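Local structure of OBCA, Oxalate Biosynthetic Component A (Burkholderia glumae, 4NNB) at residues A[277-282]-A[322-327]; A[310-315]-A[348-353]; A[316-321]-A[381-386]; A[375-380]-A[396-401]. The protein is a magnesium-binding protein that joins an N-terminal domain to a TIM-barrel domain, with a pocket at the barrel that holds the metal and oxaloacetate. All coordinates share one frame; numbering follows the deposited sequence.

Along the chain, the loop after barrel strand 273-276 supplies residues 277-282, whose partner 322-327 closes a 39-residue excursion (interaction 1). Inside that excursion lie the first partners of the next two contacts. Residues 310-315, leaving strand 308-311, meet 348-353 at the end of the adjacent parallel strand 344-349 (interaction 2), and 316-321 reach ahead to 381-386 (interaction 3). Interactions 1, 2 and 3 therefore cross one another and none nests. Interaction 4, between 375-380 and 396-401, crosses interaction 3 but follows 1 and 2 in series. Together they tie successive barrel strands to the loops and small antiparallel sheet beyond them; interactions 1 and 2, and F318 of interaction 3, border oxaloacetate.

Interaction 1 (A[277-282]-A[322-327]); sequences STSVRG and GGYDNA. With OAA (oxaloacetate ion), chain C.
G322 opens the contact by offering its carbonyl O to the backbone N of G282, a weak hydrogen bond of 3.3 Å. Its backbone angles (phi 93°) would jam a CB against the carbonyl O of the residue before, which calls for glycine, and a side chain there would also face R281 CD. At G323 a water bridges the loops, donating to the carbonyl O and weakly accepting from G282 N.

Y324 buries the largest share. Its CG sits between the backbone N and carbonyl carbon (chi1 51°), which sends the ring across the 279-281 turn. V280 N lies 4.1 Å above the plane of the Y324 ring, over its centre, and has no polar partner in the model, while V280 CG2 packs on Y324 CB at 3.7 Å. At the ring's far end Y324 OH is 2.9 Å from O5 of oxaloacetate. S279 OG donates to the same O5 at 2.8 Å and takes the N-H of R281 at 3.1 Å, so the hydroxyl is held by two bonds, one given and one accepted. R281 bends at chi2 and chi3 and turns its guanidinium edge to O4, which takes hydrogen bonds from NH2 (2.8 Å) and NE (3.0 Å).

Further along, N326 secures the segment through its side-chain bonds to R292 and A314. S277 OG accepts from S279 N and donates to O2 of oxaloacetate; two successive ST turns, at S277 and S279, shape this ligand-pocket loop beyond a TIM-barrel strand.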
# COMPACT_ATOMS: atom_id res chain seq x y z
N SER A 277 4.68 -7.05 -10.86
CA SER A 277 5.83 -6.25 -10.44
C SER A 277 7.16 -6.96 -10.71
O SER A 277 7.34 -8.13 -10.36
CB SER A 277 5.75 -5.91 -8.96
OG SER A 277 6.91 -5.20 -8.56
N THR A 278 8.10 -6.23 -11.30
CA THR A 278 9.45 -6.74 -11.48
C THR A 278 10.40 -6.06 -10.51
O THR A 278 11.63 -6.19 -10.61
CB THR A 278 9.93 -6.49 -12.91
OG1 THR A 278 9.92 -5.09 -13.16
CG2 THR A 278 9.00 -7.21 -13.90
N SER A 279 9.83 -5.34 -9.56
CA SER A 279 10.62 -4.55 -8.62
C SER A 279 11.44 -5.42 -7.64
O SER A 279 11.00 -6.49 -7.22
CB SER A 279 9.68 -3.63 -7.84
OG SER A 279 10.34 -3.04 -6.76
N VAL A 280 12.65 -4.97 -7.29
CA VAL A 280 13.39 -5.62 -6.20
C VAL A 280 13.58 -4.69 -5.00
O VAL A 280 14.54 -4.82 -4.23
CB VAL A 280 14.74 -6.24 -6.65
CG1 VAL A 280 14.51 -7.36 -7.65
CG2 VAL A 280 15.66 -5.17 -7.24
N ARG A 281 12.64 -3.77 -4.84
CA ARG A 281 12.59 -2.87 -3.69
C ARG A 281 12.78 -3.65 -2.38
O ARG A 281 12.20 -4.73 -2.20
CB ARG A 281 11.26 -2.10 -3.66
CG ARG A 281 10.84 -1.64 -2.27
CD ARG A 281 10.77 -0.13 -2.10
NE ARG A 281 9.50 0.41 -2.56
CZ ARG A 281 8.84 1.42 -1.99
NH1 ARG A 281 9.30 2.05 -0.92
NH2 ARG A 281 7.69 1.80 -2.51
N GLY A 282 13.61 -3.09 -1.51
CA GLY A 282 13.91 -3.70 -0.22
C GLY A 282 15.04 -4.70 -0.34
O GLY A 282 15.59 -5.16 0.66
N GLY A 322 15.61 2.66 0.40
CA GLY A 322 15.16 1.35 -0.05
C GLY A 322 15.04 1.09 -1.55
O GLY A 322 14.51 0.05 -1.96
N GLY A 323 15.55 2.00 -2.37
CA GLY A 323 15.44 1.88 -3.82
C GLY A 323 16.20 0.74 -4.48
O GLY A 323 16.76 -0.12 -3.81
N TYR A 324 16.23 0.75 -5.81
CA TYR A 324 16.88 -0.33 -6.57
C TYR A 324 17.29 0.16 -7.95
O TYR A 324 16.62 1.01 -8.56
CB TYR A 324 15.97 -1.56 -6.70
CG TYR A 324 14.60 -1.22 -7.22
CD1 TYR A 324 13.64 -0.68 -6.38
CD2 TYR A 324 14.28 -1.41 -8.56
CE1 TYR A 324 12.39 -0.34 -6.85
CE2 TYR A 324 13.01 -1.06 -9.04
CZ TYR A 324 12.08 -0.54 -8.16
OH TYR A 324 10.82 -0.19 -8.59
N ASP A 325 18.37 -0.40 -8.46
CA ASP A 325 18.90 -0.01 -9.76
C ASP A 325 18.12 -0.66 -10.89
O ASP A 325 17.48 -1.71 -10.72
CB ASP A 325 20.38 -0.40 -9.87
CG ASP A 325 21.12 0.32 -11.01
OD1 ASP A 325 20.59 1.31 -11.57
OD2 ASP A 325 22.24 -0.10 -11.33
N ASN A 326 18.15 -0.01 -12.04
CA ASN A 326 17.73 -0.62 -13.28
C ASN A 326 18.76 -0.20 -14.32
O ASN A 326 18.61 0.83 -14.96
CB ASN A 326 16.33 -0.14 -13.68
CG ASN A 326 15.27 -0.51 -12.64
OD1 ASN A 326 14.73 -1.62 -12.64
ND2 ASN A 326 14.99 0.42 -11.73
N ALA A 327 19.82 -0.99 -14.45
CA ALA A 327 20.95 -0.62 -15.31
C ALA A 327 20.64 -0.83 -16.81
O ALA A 327 19.75 -1.62 -17.15
CB ALA A 327 22.17 -1.42 -14.91
O1 OAA C . 7.61 -2.01 -10.41
O2 OAA C . 5.99 -2.58 -8.93
O4 OAA C . 7.57 0.30 -4.85
O5 OAA C . 9.36 -0.48 -6.07
O3 OAA C . 6.04 -1.49 -6.45
C1 OAA C . 7.03 -1.86 -9.25
C2 OAA C . 7.59 -0.83 -8.29
C3 OAA C . 7.16 -0.96 -6.85
C4 OAA C . 8.08 -0.36 -5.87
O HOH W 1 16.32 -1.74 -1.53

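Interaction 2 (A[310-315]-A[348-353]); sequences SLSPAA and EVFNHA. With OAA (oxaloacetate ion), chain C.
S310 and E348 meet where both border oxaloacetate: S310 CB lies 3.6 Å from E348 CG, and S310 OG gives a short hydrogen bond of 2.5 Å to O1 of the ligand. That hydroxyl sits between its backbone N and carbonyl carbon (chi1 69°), which turns it to the ligand. E348 touches O1 with its CG, and its bent chain carries the carboxylate along the S310 side chain; the side chain lies about 5 Å from the magnesium ion. F350 adds a ring edge: its CZ comes 3.5 Å from ligand C2, which lies near the ring plane.

The next layer is S312. Its OG approaches the same ring in plane, 3.3 Å from F350 CE1, and equally closely meets E348 CB, filling the corner between the two side chains. Beneath this, E348 N bonds to L311 O at 3.0 Å. The bond joins parallel neighbours 308-311 and 344-349 at their C-terminal ends, the end of a TIM barrel that carries the pocket. V349 then centres an inverse gamma turn, kinking the chain into F350, with a weak F350 N to E348 O bond.

Further out, the N351 amide has two tasks. Its ND2 donates to A315 O at 3.2 Å, a bent bond (141°) lying in the carbonyl plane, while OD1 caps I354 N at the start of helix 352-359. A314 CB rests on A353 CB at 4.0 Å, and A353 N is in turn bonded to D396 OD2.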
# COMPACT_ATOMS: atom_id res chain seq x y z
N SER A 310 5.73 -4.49 -14.75
CA SER A 310 6.31 -3.18 -14.51
C SER A 310 7.76 -3.09 -15.04
O SER A 310 8.49 -4.08 -15.10
CB SER A 310 6.22 -2.82 -13.03
OG SER A 310 7.07 -3.63 -12.25
N LEU A 311 8.14 -1.88 -15.46
CA LEU A 311 9.48 -1.62 -15.99
C LEU A 311 9.85 -0.17 -15.65
O LEU A 311 9.10 0.76 -15.96
CB LEU A 311 9.51 -1.85 -17.51
CG LEU A 311 10.88 -1.86 -18.19
CD1 LEU A 311 10.87 -2.78 -19.42
CD2 LEU A 311 11.31 -0.45 -18.59
N SER A 312 10.99 0.01 -15.00
CA SER A 312 11.46 1.34 -14.62
C SER A 312 12.83 1.59 -15.26
O SER A 312 13.81 0.99 -14.85
CB SER A 312 11.58 1.45 -13.10
OG SER A 312 10.33 1.32 -12.45
N PRO A 313 12.90 2.48 -16.25
CA PRO A 313 14.14 2.58 -17.04
C PRO A 313 15.18 3.58 -16.50
O PRO A 313 15.80 4.30 -17.29
CB PRO A 313 13.64 2.99 -18.43
CG PRO A 313 12.39 3.79 -18.15
CD PRO A 313 11.78 3.20 -16.89
N ALA A 314 15.33 3.61 -15.18
CA ALA A 314 16.42 4.31 -14.49
C ALA A 314 16.43 3.76 -13.09
O ALA A 314 15.46 3.12 -12.66
CB ALA A 314 16.17 5.83 -14.45
N ALA A 315 17.52 4.04 -12.36
CA ALA A 315 17.59 3.72 -10.94
C ALA A 315 16.42 4.39 -10.22
O ALA A 315 16.05 5.53 -10.54
CB ALA A 315 18.91 4.19 -10.35
N GLU A 348 6.83 2.42 -15.05
CA GLU A 348 6.60 3.03 -13.74
C GLU A 348 7.38 4.33 -13.70
O GLU A 348 8.60 4.31 -13.55
CB GLU A 348 7.11 2.14 -12.59
CG GLU A 348 6.59 0.73 -12.58
CD GLU A 348 5.10 0.65 -12.37
OE1 GLU A 348 4.63 0.58 -11.21
OE2 GLU A 348 4.39 0.64 -13.39
N VAL A 349 6.69 5.45 -13.86
CA VAL A 349 7.36 6.74 -13.90
C VAL A 349 7.61 7.27 -12.48
O VAL A 349 6.81 8.04 -11.92
CB VAL A 349 6.58 7.77 -14.74
CG1 VAL A 349 7.41 9.04 -14.91
CG2 VAL A 349 6.23 7.19 -16.11
N PHE A 350 8.73 6.86 -11.89
CA PHE A 350 9.07 7.25 -10.53
C PHE A 350 9.69 8.65 -10.47
O PHE A 350 9.61 9.32 -9.44
CB PHE A 350 10.08 6.26 -9.92
CG PHE A 350 9.47 4.97 -9.42
CD1 PHE A 350 9.54 3.81 -10.18
CD2 PHE A 350 8.84 4.93 -8.18
CE1 PHE A 350 8.99 2.61 -9.71
CE2 PHE A 350 8.28 3.75 -7.70
CZ PHE A 350 8.35 2.59 -8.45
N ASN A 351 10.35 9.07 -11.55
CA ASN A 351 11.21 10.26 -11.48
C ASN A 351 11.44 10.87 -12.85
O ASN A 351 11.06 10.28 -13.86
CB ASN A 351 12.54 9.91 -10.79
CG ASN A 351 13.26 8.73 -11.47
OD1 ASN A 351 13.25 8.60 -12.69
ND2 ASN A 351 13.86 7.87 -10.66
N HIS A 352 12.06 12.05 -12.89
CA HIS A 352 12.30 12.71 -14.18
C HIS A 352 13.31 11.96 -15.04
O HIS A 352 13.22 11.98 -16.27
CB HIS A 352 12.71 14.18 -13.99
CG HIS A 352 11.59 15.05 -13.52
ND1 HIS A 352 10.57 15.46 -14.36
CD2 HIS A 352 11.31 15.58 -12.30
CE1 HIS A 352 9.72 16.21 -13.68
NE2 HIS A 352 10.14 16.29 -12.43
N ALA A 353 14.27 11.31 -14.41
CA ALA A 353 15.23 10.50 -15.15
C ALA A 353 14.49 9.47 -16.01
O ALA A 353 14.83 9.26 -17.18
CB ALA A 353 16.19 9.80 -14.20
O1 OAA C . 7.61 -2.01 -10.41
O2 OAA C . 5.99 -2.58 -8.93
O4 OAA C . 7.57 0.30 -4.85
O5 OAA C . 9.36 -0.48 -6.07
O3 OAA C . 6.04 -1.49 -6.45
C1 OAA C . 7.03 -1.86 -9.25
C2 OAA C . 7.59 -0.83 -8.29
C3 OAA C . 7.16 -0.96 -6.85
C4 OAA C . 8.08 -0.36 -5.87

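Interaction 3 (A[316-321]-A[381-386]); sequences VVFQGG and VDQYRR
Q319 lays its side chain across the ring of Y384, crossing it at about a right angle. CB starts beside the D382 backbone, 3.7 Å from D382 O. CG is anti to the carbonyl carbon (chi1 -68°), and this puts it over the ring: a CH-pi contact 3.4 Å from the Y384 centroid and only 4° off the normal. The chain runs extended from there, so CD stays above the ring and the amide stacks on it, the two planes 3° apart. At the tip, NE2 donates to Q383 O at 3.1 Å with a nearly straight N-H, although it approaches from well above that carbonyl's plane; OE1 turns to R401 NH2.

The backbones are joined as well. Y384 N bonds to V317 O at 2.8 Å and Q319 N to D382 O at 3.0 Å, and F318 and Q383 form an antiparallel non-hydrogen-bonded pair between. D382 O also takes a proton from a water that accepts from G320 N, within the type I turn F318-G321. The short, weakly bonded strand 317-318 lies at one edge of a three-stranded antiparallel sheet with 383-386 and 393-395.

On the other side of its strand, F318 meets V381 CG1 edge-on, at 3.8 Å from its CD2, and forms a cation-pi contact with R281 beside the ligand. The chemistry implies a Q319 amide kept flat by the Y384 face, while its two polar bonds, NE2 to Q383 O and OE1 to R401 NH2, set which end is which; the charge of R401 may further polarise the amide carbonyl.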
# COMPACT_ATOMS: atom_id res chain seq x y z
N VAL A 316 15.82 3.69 -9.26
CA VAL A 316 14.74 4.27 -8.46
C VAL A 316 15.32 4.50 -7.06
O VAL A 316 15.67 3.56 -6.37
CB VAL A 316 13.51 3.34 -8.40
CG1 VAL A 316 12.43 3.94 -7.50
CG2 VAL A 316 12.94 3.14 -9.80
N VAL A 317 15.45 5.77 -6.67
CA VAL A 317 16.13 6.11 -5.43
C VAL A 317 15.18 6.91 -4.55
O VAL A 317 15.15 8.14 -4.61
CB VAL A 317 17.41 6.95 -5.70
CG1 VAL A 317 18.21 7.10 -4.40
CG2 VAL A 317 18.27 6.30 -6.81
N PHE A 318 14.38 6.20 -3.75
CA PHE A 318 13.40 6.84 -2.87
C PHE A 318 14.10 7.72 -1.84
O PHE A 318 15.06 7.27 -1.20
CB PHE A 318 12.58 5.79 -2.11
CG PHE A 318 11.75 4.89 -2.98
CD1 PHE A 318 12.20 3.61 -3.28
CD2 PHE A 318 10.52 5.30 -3.46
CE1 PHE A 318 11.43 2.76 -4.07
CE2 PHE A 318 9.75 4.45 -4.25
CZ PHE A 318 10.21 3.18 -4.56
N GLN A 319 13.63 8.94 -1.65
CA GLN A 319 14.18 9.78 -0.58
C GLN A 319 14.02 9.10 0.77
O GLN A 319 14.89 9.21 1.63
CB GLN A 319 13.54 11.17 -0.57
CG GLN A 319 13.93 12.01 -1.79
CD GLN A 319 13.75 13.49 -1.56
OE1 GLN A 319 13.79 13.95 -0.41
NE2 GLN A 319 13.55 14.25 -2.63
N GLY A 320 12.94 8.33 0.93
CA GLY A 320 12.73 7.58 2.16
C GLY A 320 13.60 6.34 2.33
O GLY A 320 13.46 5.62 3.32
N GLY A 321 14.47 6.07 1.36
CA GLY A 321 15.31 4.87 1.38
C GLY A 321 14.75 3.63 0.69
O GLY A 321 13.55 3.55 0.41
N VAL A 381 5.51 10.80 -4.41
CA VAL A 381 6.53 10.06 -3.67
C VAL A 381 7.88 10.71 -3.94
O VAL A 381 8.33 10.76 -5.09
CB VAL A 381 6.56 8.57 -4.11
CG1 VAL A 381 7.67 7.81 -3.38
CG2 VAL A 381 5.21 7.92 -3.84
N ASP A 382 8.53 11.22 -2.89
CA ASP A 382 9.78 11.97 -3.05
C ASP A 382 10.92 11.08 -3.57
O ASP A 382 11.14 9.98 -3.05
CB ASP A 382 10.20 12.65 -1.74
CG ASP A 382 9.16 13.66 -1.22
OD1 ASP A 382 8.26 14.08 -1.98
OD2 ASP A 382 9.26 14.04 -0.05
N GLN A 383 11.64 11.57 -4.58
CA GLN A 383 12.69 10.78 -5.24
C GLN A 383 13.99 11.55 -5.33
O GLN A 383 13.98 12.79 -5.35
CB GLN A 383 12.23 10.43 -6.67
CG GLN A 383 10.95 9.56 -6.71
CD GLN A 383 11.21 8.11 -6.31
OE1 GLN A 383 12.36 7.68 -6.22
NE2 GLN A 383 10.15 7.37 -6.06
N TYR A 384 15.11 10.83 -5.40
CA TYR A 384 16.41 11.45 -5.61
C TYR A 384 16.94 11.05 -6.97
O TYR A 384 16.49 10.06 -7.56
CB TYR A 384 17.43 10.97 -4.56
CG TYR A 384 17.36 11.63 -3.19
CD1 TYR A 384 17.17 13.01 -3.05
CD2 TYR A 384 17.51 10.87 -2.04
CE1 TYR A 384 17.13 13.60 -1.79
CE2 TYR A 384 17.46 11.46 -0.77
CZ TYR A 384 17.27 12.82 -0.66
OH TYR A 384 17.24 13.39 0.58
N ARG A 385 17.91 11.81 -7.47
CA ARG A 385 18.81 11.32 -8.51
C ARG A 385 20.22 11.46 -7.93
O ARG A 385 20.56 12.49 -7.34
CB ARG A 385 18.66 12.11 -9.81
CG ARG A 385 19.55 11.59 -10.95
CD ARG A 385 19.25 12.30 -12.27
NE ARG A 385 20.13 11.84 -13.34
CZ ARG A 385 19.93 12.10 -14.63
NH1 ARG A 385 18.87 12.81 -14.99
NH2 ARG A 385 20.77 11.65 -15.55
N ARG A 386 21.04 10.43 -8.08
CA ARG A 386 22.39 10.48 -7.54
C ARG A 386 23.40 10.74 -8.66
O ARG A 386 23.35 10.12 -9.73
CB ARG A 386 22.74 9.18 -6.81
CG ARG A 386 24.10 9.24 -6.12
CD ARG A 386 24.43 7.94 -5.41
NE ARG A 386 23.43 7.53 -4.43
CZ ARG A 386 23.37 7.96 -3.17
NH1 ARG A 386 24.26 8.84 -2.70
NH2 ARG A 386 22.43 7.51 -2.36
O HOH W 2 14.50 8.08 -7.93
O HOH W 3 10.43 8.60 -0.71

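Interaction 4 (A[375-380]-A[396-401]); sequences FMLVAG and DSLIAR
L398 and I399 reach from the loop ahead of helix 401-413 onto the chain leaving barrel strand 373-378, where V378 is the centre of an inverse gamma turn. The strand belongs to the parallel TIM barrel, and the intervening residues form the antiparallel pair 383-386 and 393-395, so the contact closes the base of that excursion.

The apolar contacts are made by two methyl tips. L398 CD1 lies 4.2 Å from L377 CB and also faces the backbone at V378 N, 4.1 Å away. In I399, CG1 is anti to the carbonyl carbon (chi1 -58°) and the chain continues extended, which delivers CD1 to A379 CB at 4.1 Å and to G380 N at 3.9 Å. Helix 416-440 covers the same region: L430 touches L398, while V434 and L437 touch L377.

No direct hydrogen bond crosses the contact. Direct polar bonds lie at the margins. S397 OG is bonded to Q383 N and D395 OD1, R401 N to D395 OD2, and A400 N, at the N-cap position of the helix, to Q429 OE1.

G380 has a positive phi (86°), which favours glycine where the chain turns away from the strand. Here a single water spans the two backbones: its O accepts from G380 N at 2.9 Å, and the distance from I399 N to the same water O is 3.0 Å.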
# COMPACT_ATOMS: atom_id res chain seq x y z
N PHE A 375 1.97 3.89 -19.17
CA PHE A 375 2.73 4.61 -18.15
C PHE A 375 1.93 4.70 -16.85
O PHE A 375 0.70 4.84 -16.87
CB PHE A 375 3.09 6.03 -18.62
CG PHE A 375 3.94 6.07 -19.86
CD1 PHE A 375 5.33 6.12 -19.76
CD2 PHE A 375 3.36 6.02 -21.12
CE1 PHE A 375 6.13 6.14 -20.91
CE2 PHE A 375 4.15 6.05 -22.28
CZ PHE A 375 5.53 6.11 -22.17
N MET A 376 2.62 4.62 -15.72
CA MET A 376 2.01 4.86 -14.41
C MET A 376 2.79 5.97 -13.73
O MET A 376 4.00 5.82 -13.49
CB MET A 376 2.01 3.58 -13.56
CG MET A 376 1.48 3.77 -12.12
SD MET A 376 -0.28 4.20 -12.11
CE MET A 376 -0.96 2.70 -12.78
N LEU A 377 2.13 7.09 -13.45
CA LEU A 377 2.79 8.20 -12.76
C LEU A 377 2.82 7.92 -11.25
O LEU A 377 1.77 7.86 -10.60
CB LEU A 377 2.07 9.54 -13.03
CG LEU A 377 1.93 9.94 -14.51
CD1 LEU A 377 1.19 11.29 -14.61
CD2 LEU A 377 3.30 9.99 -15.22
N VAL A 378 4.02 7.70 -10.70
CA VAL A 378 4.16 7.48 -9.26
C VAL A 378 4.26 8.85 -8.59
O VAL A 378 5.32 9.28 -8.13
CB VAL A 378 5.38 6.60 -8.93
CG1 VAL A 378 5.35 6.16 -7.46
CG2 VAL A 378 5.40 5.37 -9.85
N ALA A 379 3.13 9.56 -8.56
CA ALA A 379 3.13 10.94 -8.11
C ALA A 379 3.11 11.04 -6.59
O ALA A 379 2.51 10.21 -5.90
CB ALA A 379 1.96 11.70 -8.71
N GLY A 380 3.78 12.06 -6.06
CA GLY A 380 3.70 12.39 -4.65
C GLY A 380 4.68 11.63 -3.78
O GLY A 380 4.68 11.77 -2.55
N ASP A 396 14.47 14.63 -7.65
CA ASP A 396 14.11 14.22 -8.99
C ASP A 396 12.65 13.76 -9.01
O ASP A 396 12.22 13.06 -9.92
CB ASP A 396 15.07 13.13 -9.50
CG ASP A 396 15.05 13.00 -11.02
OD1 ASP A 396 14.92 14.03 -11.70
OD2 ASP A 396 15.16 11.86 -11.54
N SER A 397 11.90 14.17 -7.99
CA SER A 397 10.49 13.82 -7.85
C SER A 397 9.65 14.42 -8.98
O SER A 397 9.95 15.50 -9.47
CB SER A 397 9.94 14.32 -6.50
OG SER A 397 10.80 13.99 -5.43
N LEU A 398 8.59 13.72 -9.39
CA LEU A 398 7.69 14.26 -10.41
C LEU A 398 7.05 15.55 -9.91
O LEU A 398 7.01 16.56 -10.62
CB LEU A 398 6.60 13.26 -10.77
CG LEU A 398 7.01 11.92 -11.38
CD1 LEU A 398 5.75 11.22 -11.85
CD2 LEU A 398 7.99 12.14 -12.52
N ILE A 399 6.52 15.50 -8.69
CA ILE A 399 6.08 16.70 -8.00
C ILE A 399 7.25 17.09 -7.12
O ILE A 399 7.58 16.38 -6.17
CB ILE A 399 4.83 16.44 -7.13
CG1 ILE A 399 3.67 15.91 -7.98
CG2 ILE A 399 4.42 17.72 -6.39
CD1 ILE A 399 2.41 15.52 -7.18
N ALA A 400 7.91 18.20 -7.46
CA ALA A 400 9.07 18.67 -6.70
C ALA A 400 8.77 18.63 -5.21
O ALA A 400 7.66 18.96 -4.79
CB ALA A 400 9.45 20.07 -7.14
N ARG A 401 9.75 18.20 -4.41
CA ARG A 401 9.51 18.01 -2.98
C ARG A 401 8.99 19.28 -2.32
O ARG A 401 8.06 19.22 -1.52
CB ARG A 401 10.74 17.48 -2.24
CG ARG A 401 10.53 17.41 -0.72
CD ARG A 401 11.60 16.61 -0.01
NE ARG A 401 11.26 16.42 1.41
CZ ARG A 401 11.57 15.34 2.12
NH1 ARG A 401 11.21 15.26 3.40
NH2 ARG A 401 12.23 14.33 1.56
O HOH W 4 6.29 13.18 -6.85